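Local coordinates for GphF Dehydratase 1 (Archangium violaceum, PDB 6MBH), which probably dehydrates a polyketide intermediate as a dehydratase domain of the gephyronic acid synthase, deposited here as a variant inactive in olefin isomerisation, at residues R7-L12 and A194-H199; D72-E77 and I128-L133; I232-R237 and L273-D278. All coordinates share one frame; numbering follows the deposited sequence.

How the contacts relate
The three contacts lie around helix 52-65, which all of them touch, in a chain whose two sequence families both belong to the HotDog clan. Contacts 2 and 3, centres about 9 Å apart, each pair strands within one half of the chain and meet where strand 73-81 lies beside strand 224-234, consistent with two hotdog units side by side. Contact 1 joins loops of the two family regions directly, its centre about 17 Å from that of contact 2 and 16 Å from that of contact 3, which it meets through a salt bridge from Glu197 to Arg237. Along the chain, contact 2 falls between the segments of contact 1, and contact 3 follows.

Contact 1. Residues R7-L12 and A194-H199; sequences RFHPLL and ASYELH
Arg7 reaches Glu197 through one guanidinium nitrogen, NH1 lying 3.1 Å from OE2 in a salt bridge. The two side chains arrive from opposite directions and their flat ends stand 81° apart, so this is a single-contact pair and not a parallel two-pronged one. A bend at the third torsion of Arg7 turns its end to the carboxylate, while NH2 bonds to Ser63. Glu197 has further charged partners, Arg64 at OE2 and Arg237 at OE1; three arginines around one carboxylate would be expected to favour its ionised form. At Phe8 the link is backbone only: a water donates to Phe8 O at 2.7 Å and to Ser195 O at 2.8 Å.

His9 swings its ring inward, CG anti to the backbone N (chi1 -176°), and ND1 takes the N-H of Leu11 at 2.9 Å and that of Leu12 at 3.0 Å. These two bonds, with Glu56 at NE2, fix the rotation of the ring, whose plane lies 84° from that of Tyr196 in an oblique approach. Glu56 belongs to helix 52-65, and its carboxylate also receives the backbone N-H groups of Glu197 and Leu198; the contact thus joins the loop before strand 14-16 to the loop before helix 200-214 across a helix of the HotDog-type architecture.

Pro10 lays its ring over one face of Tyr196, a CH-pi contact with CG 4.0 Å from the ring centroid and displaced toward the hydroxyl end. Its CB also comes within 3.5 Å of Tyr196 OH. Leu11 meets the same ring at its edge, CD1 lying 4.0 Å from Tyr196 CE2 near the ring plane.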
loop_
_atom_site.group_PDB
_atom_site.type_symbol
_atom_site.label_atom_id
_atom_site.label_comp_id
_atom_site.label_asym_id
_atom_site.label_seq_id
_atom_site.Cartn_x
_atom_site.Cartn_y
_atom_site.Cartn_z
ATOM N N ARG A 7 -12.611 9.712 14.946
ATOM C CA ARG A 7 -11.416 8.865 14.988
ATOM C C ARG A 7 -10.397 9.390 13.978
ATOM O O ARG A 7 -10.578 9.233 12.764
ATOM C CB ARG A 7 -11.755 7.398 14.712
ATOM C CG ARG A 7 -10.554 6.442 14.898
ATOM C CD ARG A 7 -10.884 4.970 14.565
ATOM N NE ARG A 7 -11.973 4.842 13.589
ATOM C CZ ARG A 7 -12.026 3.924 12.622
ATOM N NH1 ARG A 7 -11.047 3.028 12.473
ATOM N NH2 ARG A 7 -13.061 3.916 11.790
ATOM N N PHE A 8 -9.323 10.015 14.475
ATOM C CA PHE A 8 -8.339 10.612 13.584
ATOM C C PHE A 8 -7.474 9.525 12.946
ATOM O O PHE A 8 -7.594 8.327 13.232
ATOM C CB PHE A 8 -7.495 11.645 14.325
ATOM C CG PHE A 8 -8.309 12.778 14.879
ATOM C CD1 PHE A 8 -9.441 13.224 14.211
ATOM C CD2 PHE A 8 -7.975 13.372 16.084
ATOM C CE1 PHE A 8 -10.229 14.258 14.736
ATOM C CE2 PHE A 8 -8.746 14.406 16.604
ATOM C CZ PHE A 8 -9.870 14.852 15.922
ATOM N N HIS A 9 -6.621 9.944 12.038
ATOM C CA HIS A 9 -5.883 8.934 11.312
ATOM C C HIS A 9 -4.558 9.571 10.972
ATOM O O HIS A 9 -4.533 10.770 10.627
ATOM C CB HIS A 9 -6.607 8.507 10.029
ATOM C CG HIS A 9 -5.927 7.393 9.300
ATOM N ND1 HIS A 9 -4.885 7.605 8.423
ATOM C CD2 HIS A 9 -6.156 6.053 9.309
ATOM C CE1 HIS A 9 -4.485 6.434 7.935
ATOM N NE2 HIS A 9 -5.238 5.476 8.465
ATOM N N PRO A 10 -3.462 8.814 11.019
ATOM C CA PRO A 10 -2.132 9.419 10.798
ATOM C C PRO A 10 -1.901 9.961 9.407
ATOM O O PRO A 10 -0.972 10.772 9.225
ATOM C CB PRO A 10 -1.144 8.268 11.072
ATOM C CG PRO A 10 -1.926 7.175 11.660
ATOM C CD PRO A 10 -3.398 7.404 11.432
ATOM N N LEU A 11 -2.640 9.483 8.416
ATOM C CA LEU A 11 -2.503 9.920 7.043
ATOM C C LEU A 11 -3.714 10.692 6.582
ATOM O O LEU A 11 -3.560 11.743 5.976
ATOM C CB LEU A 11 -2.278 8.722 6.107
ATOM C CG LEU A 11 -1.030 7.879 6.425
ATOM C CD1 LEU A 11 -1.105 6.612 5.620
ATOM C CD2 LEU A 11 0.293 8.691 6.092
ATOM N N LEU A 12 -4.931 10.219 6.903
ATOM C CA LEU A 12 -6.138 10.947 6.514
ATOM C C LEU A 12 -6.248 12.290 7.205
ATOM O O LEU A 12 -6.724 13.268 6.611
ATOM C CB LEU A 12 -7.402 10.154 6.867
ATOM C CG LEU A 12 -8.086 9.332 5.833
ATOM C CD1 LEU A 12 -9.496 8.955 6.440
ATOM C CD2 LEU A 12 -8.200 10.041 4.486
ATOM N N ALA A 194 -2.113 -0.424 15.369
ATOM C CA ALA A 194 -3.568 -0.298 15.560
ATOM C C ALA A 194 -4.153 1.053 15.163
ATOM O O ALA A 194 -5.391 1.206 15.162
ATOM C CB ALA A 194 -3.929 -0.564 17.017
ATOM N N SER A 195 -3.321 2.063 14.910
ATOM C CA SER A 195 -3.790 3.337 14.378
ATOM C C SER A 195 -4.228 3.236 12.930
ATOM O O SER A 195 -4.792 4.215 12.413
ATOM C CB SER A 195 -2.655 4.382 14.413
ATOM O OG SER A 195 -2.231 4.632 15.716
ATOM N N TYR A 196 -3.847 2.155 12.246
ATOM C CA TYR A 196 -4.078 1.958 10.820
ATOM C C TYR A 196 -5.107 0.858 10.601
ATOM O O TYR A 196 -5.253 -0.043 11.437
ATOM C CB TYR A 196 -2.797 1.529 10.102
ATOM C CG TYR A 196 -1.753 2.631 10.090
ATOM C CD1 TYR A 196 -0.836 2.772 11.120
ATOM C CD2 TYR A 196 -1.710 3.533 9.038
ATOM C CE1 TYR A 196 0.148 3.840 11.099
ATOM C CE2 TYR A 196 -0.771 4.569 9.005
ATOM C CZ TYR A 196 0.158 4.722 10.015
ATOM O OH TYR A 196 1.057 5.798 9.944
ATOM N N GLU A 197 -5.787 0.926 9.444
ATOM C CA GLU A 197 -6.615 -0.201 9.012
ATOM C C GLU A 197 -5.720 -1.335 8.597
ATOM O O GLU A 197 -5.813 -2.451 9.129
ATOM C CB GLU A 197 -7.529 0.207 7.850
ATOM C CG GLU A 197 -8.384 1.465 8.090
ATOM C CD GLU A 197 -9.224 1.434 9.370
ATOM O OE1 GLU A 197 -9.458 0.369 10.004
ATOM O OE2 GLU A 197 -9.632 2.537 9.770
ATOM N N LEU A 198 -4.745 -1.026 7.727
ATOM C CA LEU A 198 -3.708 -1.994 7.361
ATOM C C LEU A 198 -2.405 -1.219 7.213
ATOM O O LEU A 198 -2.213 -0.515 6.212
ATOM C CB LEU A 198 -4.060 -2.722 6.072
ATOM C CG LEU A 198 -3.069 -3.769 5.599
ATOM C CD1 LEU A 198 -2.855 -4.840 6.649
ATOM C CD2 LEU A 198 -3.598 -4.358 4.288
ATOM N N HIS A 199 -1.500 -1.373 8.164
ATOM C CA HIS A 199 -0.306 -0.507 8.155
ATOM C C HIS A 199 0.398 -0.545 6.785
ATOM O O HIS A 199 0.736 -1.633 6.288
ATOM C CB HIS A 199 0.684 -0.938 9.268
ATOM C CG HIS A 199 1.742 0.099 9.572
ATOM N ND1 HIS A 199 2.589 0.623 8.604
ATOM C CD2 HIS A 199 2.039 0.750 10.724
ATOM C CE1 HIS A 199 3.343 1.570 9.153
ATOM N NE2 HIS A 199 3.024 1.663 10.437
HETATM O O HOH W 1 -6.328 6.085 13.892
#

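Contact 2. Residues D72-E77 and I128-L133; sequences DTLIVE and IARRQL
Ile75, Asp72 and Arg130 have the largest areas buried by this contact, and each meets the opposite segment differently. Ile75 sits in a hydrogen-bonded antiparallel pair with Ala129: its N donates to Ala129 O at 2.9 Å, and Ala129 N returns a bond to Ile75 O at 3.0 Å. The first donor stands well above the plane of the carbonyl it meets. Beside this pair the Ile75 CB packs 4.0 Å from the Ala129 CB, and its CD1 extends along the strand toward the CB of Arg131.

Asp72 and Arg130 form a salt bridge whose hydrogen bond is weak, NE lying 3.4 Å from OD2 with an angle of 136° at the hydrogen. The side chains cross at about a right angle, the carboxylate and guanidinium planes are 79° apart, and the CB of Asp72 lies at the guanidinium edge. Arg130 holds CG between its own N and carbonyl carbon (chi1 74°), and the bend at its third torsion accompanies the turn of its head toward Asp72. Leu74 runs alongside and places CD2 over the centre of one guanidinium face, 4.1 Å from Arg130 CZ. NH1 and NH2 make weak bonds to the backbone oxygens of Leu66 and Asn69.

Thr73 and Arg131 make the other hydrogen-bonded pair, and beyond it Leu133 CD1 reaches Thr73 OG1 at 3.7 Å. A water links that hydroxyl to Leu133 N.

Strand 73-81 is flanked by strand 121-131 and strand 224-234. Leu74, Val76 and Ile128 turn one face toward helix 52-65, an arrangement consistent with the hotdog fold of the family. Val76 and Ile128 also touch Phe104 of strand 103-109, while Thr73 and Ile75 meet Glu233 of strand 224-234.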
loop_
_atom_site.group_PDB
_atom_site.type_symbol
_atom_site.label_atom_id
_atom_site.label_comp_id
_atom_site.label_asym_id
_atom_site.label_seq_id
_atom_site.Cartn_x
_atom_site.Cartn_y
_atom_site.Cartn_z
ATOM N N ASP A 72 -17.629 -5.636 9.429
ATOM C CA ASP A 72 -17.840 -5.500 7.970
ATOM C C ASP A 72 -16.486 -5.407 7.268
ATOM O O ASP A 72 -15.595 -4.807 7.811
ATOM C CB ASP A 72 -18.578 -4.217 7.610
ATOM C CG ASP A 72 -20.056 -4.187 7.929
ATOM O OD1 ASP A 72 -20.597 -5.193 8.375
ATOM O OD2 ASP A 72 -20.635 -3.138 7.721
ATOM N N THR A 73 -16.418 -5.926 6.052
ATOM C CA THR A 73 -15.190 -5.877 5.224
ATOM C C THR A 73 -15.091 -4.499 4.562
ATOM O O THR A 73 -16.093 -4.043 4.059
ATOM C CB THR A 73 -15.233 -6.986 4.169
ATOM O OG1 THR A 73 -15.206 -8.244 4.834
ATOM C CG2 THR A 73 -14.077 -6.937 3.200
ATOM N N LEU A 74 -13.917 -3.876 4.598
ATOM C CA LEU A 74 -13.663 -2.602 3.918
ATOM C C LEU A 74 -13.173 -2.905 2.497
ATOM O O LEU A 74 -12.355 -3.804 2.296
ATOM C CB LEU A 74 -12.614 -1.780 4.665
ATOM C CG LEU A 74 -12.897 -1.503 6.137
ATOM C CD1 LEU A 74 -11.710 -0.736 6.736
ATOM C CD2 LEU A 74 -14.274 -0.748 6.287
ATOM N N ILE A 75 -13.696 -2.191 1.498
ATOM C CA ILE A 75 -13.416 -2.536 0.109
ATOM C C ILE A 75 -12.935 -1.278 -0.603
ATOM O O ILE A 75 -13.513 -0.203 -0.413
ATOM C CB ILE A 75 -14.663 -3.118 -0.574
ATOM C CG1 ILE A 75 -15.114 -4.426 0.112
ATOM C CG2 ILE A 75 -14.398 -3.302 -2.044
ATOM C CD1 ILE A 75 -16.492 -4.824 -0.175
ATOM N N VAL A 76 -11.804 -1.379 -1.321
ATOM C CA VAL A 76 -11.370 -0.336 -2.255
ATOM C C VAL A 76 -11.376 -0.972 -3.624
ATOM O O VAL A 76 -10.836 -2.062 -3.790
ATOM C CB VAL A 76 -9.978 0.232 -1.903
ATOM C CG1 VAL A 76 -9.626 1.393 -2.831
ATOM C CG2 VAL A 76 -9.986 0.710 -0.472
ATOM N N GLU A 77 -12.036 -0.337 -4.587
ATOM C CA GLU A 77 -12.142 -0.916 -5.914
ATOM C C GLU A 77 -11.583 0.036 -6.955
ATOM O O GLU A 77 -11.620 1.268 -6.789
ATOM C CB GLU A 77 -13.568 -1.205 -6.298
ATOM C CG GLU A 77 -14.236 -2.303 -5.503
ATOM C CD GLU A 77 -15.666 -2.474 -5.972
ATOM O OE1 GLU A 77 -16.541 -1.691 -5.565
ATOM O OE2 GLU A 77 -15.900 -3.368 -6.804
ATOM N N ILE A 128 -14.927 3.332 -2.880
ATOM C CA ILE A 128 -14.927 2.646 -1.577
ATOM C C ILE A 128 -16.272 1.987 -1.341
ATOM O O ILE A 128 -17.308 2.454 -1.827
ATOM C CB ILE A 128 -14.607 3.585 -0.388
ATOM C CG1 ILE A 128 -15.528 4.844 -0.450
ATOM C CG2 ILE A 128 -13.095 3.884 -0.294
ATOM C CD1 ILE A 128 -15.429 5.711 0.790
ATOM N N ALA A 129 -16.255 0.901 -0.551
ATOM C CA ALA A 129 -17.467 0.155 -0.234
ATOM C C ALA A 129 -17.240 -0.576 1.075
ATOM O O ALA A 129 -16.114 -0.619 1.584
ATOM C CB ALA A 129 -17.870 -0.843 -1.340
ATOM N N ARG A 130 -18.337 -1.154 1.615
ATOM C CA ARG A 130 -18.153 -2.051 2.752
ATOM C C ARG A 130 -19.304 -3.045 2.784
ATOM O O ARG A 130 -20.415 -2.728 2.355
ATOM C CB ARG A 130 -17.971 -1.242 4.072
ATOM C CG ARG A 130 -19.128 -0.586 4.689
ATOM C CD ARG A 130 -18.631 0.199 5.910
ATOM N NE ARG A 130 -18.361 -0.621 7.098
ATOM C CZ ARG A 130 -17.846 -0.157 8.238
ATOM N NH1 ARG A 130 -17.530 1.122 8.366
ATOM N NH2 ARG A 130 -17.607 -0.979 9.250
ATOM N N ARG A 131 -19.027 -4.267 3.235
ATOM C CA ARG A 131 -20.078 -5.282 3.146
ATOM C C ARG A 131 -19.913 -6.260 4.292
ATOM O O ARG A 131 -18.819 -6.471 4.753
ATOM C CB ARG A 131 -20.039 -6.017 1.794
ATOM C CG ARG A 131 -21.411 -6.141 1.095
ATOM C CD ARG A 131 -21.858 -4.813 0.448
ATOM N NE ARG A 131 -20.996 -4.398 -0.671
ATOM C CZ ARG A 131 -20.990 -3.179 -1.224
ATOM N NH1 ARG A 131 -21.790 -2.218 -0.764
ATOM N NH2 ARG A 131 -20.177 -2.915 -2.240
ATOM N N GLN A 132 -21.006 -6.819 4.779
ATOM C CA GLN A 132 -20.934 -7.897 5.758
ATOM C C GLN A 132 -20.764 -9.171 4.961
ATOM O O GLN A 132 -21.697 -9.618 4.286
ATOM C CB GLN A 132 -22.202 -7.926 6.606
ATOM C CG GLN A 132 -23.510 -7.716 5.773
ATOM C CD GLN A 132 -24.817 -7.619 6.596
ATOM O OE1 GLN A 132 -25.575 -8.620 6.766
ATOM N NE2 GLN A 132 -25.107 -6.409 7.073
ATOM N N LEU A 133 -19.595 -9.754 5.027
ATOM C CA LEU A 133 -19.308 -10.947 4.244
ATOM C C LEU A 133 -19.466 -12.153 5.157
ATOM O O LEU A 133 -19.647 -12.022 6.372
ATOM C CB LEU A 133 -17.903 -10.869 3.601
ATOM C CG LEU A 133 -17.679 -9.748 2.533
ATOM C CD1 LEU A 133 -16.370 -9.862 1.761
ATOM C CD2 LEU A 133 -18.853 -9.564 1.579
HETATM O O HOH W 2 -17.165 -9.251 6.656
#

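Contact 3. Residues I232-R237 and L273-D278; sequences IELRAR and LVASVD
Arg235 carries its guanidinium across Leu273, whose CD2 lies over one face and comes within 3.5 Å of NE. The chain is extended from CG to NE, which carries the head out across this leucine. In the guanidinium plane, at its edge, a water accepts from Arg235 NE at 3.0 Å and also donates to Glu233 O. NH2 forms a salt bridge with Glu233 OE1 at 3.3 Å, and NH1 pairs with Asp136; OE2 of Glu233 is paired with Arg231. A methionine in its place would probably leave Glu233 OE1 and Asp136 without this cationic partner and the water without the NE donor.

The backbones that carry these side chains are antiparallel, 174° between the directions of strand segments 232-234 and 273-278. Glu233 N donates to Ser276 O and Ser276 N to Glu233 O, both at 2.9 Å and both in the carbonyl plane. Further on, Arg235 N meets Val274 O in a short, nearly straight bond of 2.6 Å. There Val274 and Ala275 both face Leu266 of strand 259-267, a classic beta bulge.

On the other face of the pairing, Leu234 CD1 packs 3.8 Å from Ala275 CB and Ile232 lies beside Val277, with helix 52-65 reached by Leu55 on Ile232 and Leu59 on Leu234. Ser276 points OG back between its N and carbonyl carbon, 3.5 Å from Glu233 CB.

The aliphatic Ile232 and Leu234 face is consistent with packing on the central helix of a hotdog fold, whereas the partly exposed Glu233 and Ser276 face probably holds its charges through ion pairs and water.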
loop_
_atom_site.group_PDB
_atom_site.type_symbol
_atom_site.label_atom_id
_atom_site.label_comp_id
_atom_site.label_asym_id
_atom_site.label_seq_id
_atom_site.Cartn_x
_atom_site.Cartn_y
_atom_site.Cartn_z
ATOM N N ILE A 232 -9.313 -4.342 -3.272
ATOM C CA ILE A 232 -8.728 -4.704 -1.977
ATOM C C ILE A 232 -9.889 -4.936 -1.031
ATOM O O ILE A 232 -10.801 -4.112 -0.971
ATOM C CB ILE A 232 -7.821 -3.596 -1.419
ATOM C CG1 ILE A 232 -6.637 -3.372 -2.305
ATOM C CG2 ILE A 232 -7.286 -3.980 -0.067
ATOM C CD1 ILE A 232 -6.002 -1.950 -2.021
ATOM N N GLU A 233 -9.896 -6.079 -0.338
ATOM C CA GLU A 233 -10.923 -6.326 0.695
ATOM C C GLU A 233 -10.170 -6.516 2.005
ATOM O O GLU A 233 -9.238 -7.329 2.057
ATOM C CB GLU A 233 -11.783 -7.577 0.411
ATOM C CG GLU A 233 -12.681 -7.512 -0.802
ATOM C CD GLU A 233 -13.501 -8.789 -1.032
ATOM O OE1 GLU A 233 -13.330 -9.744 -0.250
ATOM O OE2 GLU A 233 -14.315 -8.813 -1.992
ATOM N N LEU A 234 -10.532 -5.772 3.060
ATOM C CA LEU A 234 -9.895 -5.917 4.369
ATOM C C LEU A 234 -10.897 -6.425 5.398
ATOM O O LEU A 234 -11.903 -5.769 5.663
ATOM C CB LEU A 234 -9.349 -4.583 4.853
ATOM C CG LEU A 234 -8.543 -4.645 6.155
ATOM C CD1 LEU A 234 -7.193 -5.393 5.938
ATOM C CD2 LEU A 234 -8.214 -3.241 6.663
ATOM N N ARG A 235 -10.606 -7.592 5.976
ATOM C CA ARG A 235 -11.535 -8.273 6.913
ATOM C C ARG A 235 -11.168 -8.080 8.380
ATOM O O ARG A 235 -11.994 -8.420 9.202
ATOM C CB ARG A 235 -11.558 -9.774 6.645
ATOM C CG ARG A 235 -12.004 -10.121 5.241
ATOM C CD ARG A 235 -12.125 -11.591 4.974
ATOM N NE ARG A 235 -12.465 -11.738 3.583
ATOM C CZ ARG A 235 -13.525 -12.364 3.114
ATOM N NH1 ARG A 235 -14.263 -13.120 3.899
ATOM N NH2 ARG A 235 -13.851 -12.231 1.849
ATOM N N ALA A 236 -9.955 -7.645 8.679
ATOM C CA ALA A 236 -9.524 -7.430 10.072
ATOM C C ALA A 236 -8.634 -6.191 10.082
ATOM O O ALA A 236 -7.905 -6.034 9.135
ATOM C CB ALA A 236 -8.784 -8.633 10.558
ATOM N N ARG A 237 -8.640 -5.423 11.168
ATOM C CA ARG A 237 -7.870 -4.159 11.183
ATOM C C ARG A 237 -6.729 -4.161 12.190
ATOM O O ARG A 237 -6.766 -4.914 13.142
ATOM C CB ARG A 237 -8.729 -2.977 11.638
ATOM C CG ARG A 237 -10.209 -3.106 11.353
ATOM C CD ARG A 237 -10.537 -2.955 9.900
ATOM N NE ARG A 237 -11.977 -2.924 9.750
ATOM C CZ ARG A 237 -12.742 -1.901 10.040
ATOM N NH1 ARG A 237 -14.041 -1.974 9.820
ATOM N NH2 ARG A 237 -12.207 -0.807 10.543
ATOM N N LEU A 273 -8.365 -15.382 6.958
ATOM C CA LEU A 273 -8.048 -14.377 5.941
ATOM C C LEU A 273 -8.227 -12.953 6.486
ATOM O O LEU A 273 -9.274 -12.660 7.086
ATOM C CB LEU A 273 -8.974 -14.609 4.746
ATOM C CG LEU A 273 -8.841 -13.725 3.511
ATOM C CD1 LEU A 273 -7.488 -13.869 2.808
ATOM C CD2 LEU A 273 -10.007 -14.067 2.529
ATOM N N VAL A 274 -7.219 -12.080 6.263
ATOM C CA VAL A 274 -7.223 -10.686 6.730
ATOM C C VAL A 274 -7.496 -9.734 5.576
ATOM O O VAL A 274 -8.242 -8.750 5.719
ATOM C CB VAL A 274 -5.856 -10.367 7.398
ATOM C CG1 VAL A 274 -5.645 -8.855 7.557
ATOM C CG2 VAL A 274 -5.850 -11.033 8.821
ATOM N N ALA A 275 -6.900 -10.025 4.423
ATOM C CA ALA A 275 -7.036 -9.101 3.310
ATOM C C ALA A 275 -6.817 -9.831 1.999
ATOM O O ALA A 275 -6.024 -10.796 1.909
ATOM C CB ALA A 275 -6.047 -7.936 3.414
ATOM N N SER A 276 -7.454 -9.302 0.956
ATOM C CA SER A 276 -7.176 -9.832 -0.377
ATOM C C SER A 276 -6.897 -8.662 -1.315
ATOM O O SER A 276 -7.529 -7.609 -1.189
ATOM C CB SER A 276 -8.332 -10.707 -0.870
ATOM O OG SER A 276 -9.509 -9.945 -0.917
ATOM N N VAL A 277 -5.940 -8.831 -2.227
ATOM C CA VAL A 277 -5.598 -7.832 -3.251
ATOM C C VAL A 277 -5.730 -8.521 -4.600
ATOM O O VAL A 277 -5.013 -9.496 -4.858
ATOM C CB VAL A 277 -4.161 -7.288 -3.076
ATOM C CG1 VAL A 277 -3.831 -6.274 -4.184
ATOM C CG2 VAL A 277 -4.051 -6.649 -1.687
ATOM N N ASP A 278 -6.675 -8.060 -5.440
ATOM C CA ASP A 278 -6.898 -8.665 -6.748
ATOM C C ASP A 278 -6.291 -7.762 -7.813
ATOM O O ASP A 278 -6.643 -6.570 -7.884
ATOM C CB ASP A 278 -8.383 -8.844 -7.039
ATOM C CG ASP A 278 -9.038 -9.797 -6.047
ATOM O OD1 ASP A 278 -8.341 -10.720 -5.574
ATOM O OD2 ASP A 278 -10.239 -9.628 -5.776
HETATM O O HOH W 3 -10.217 -10.339 2.234
#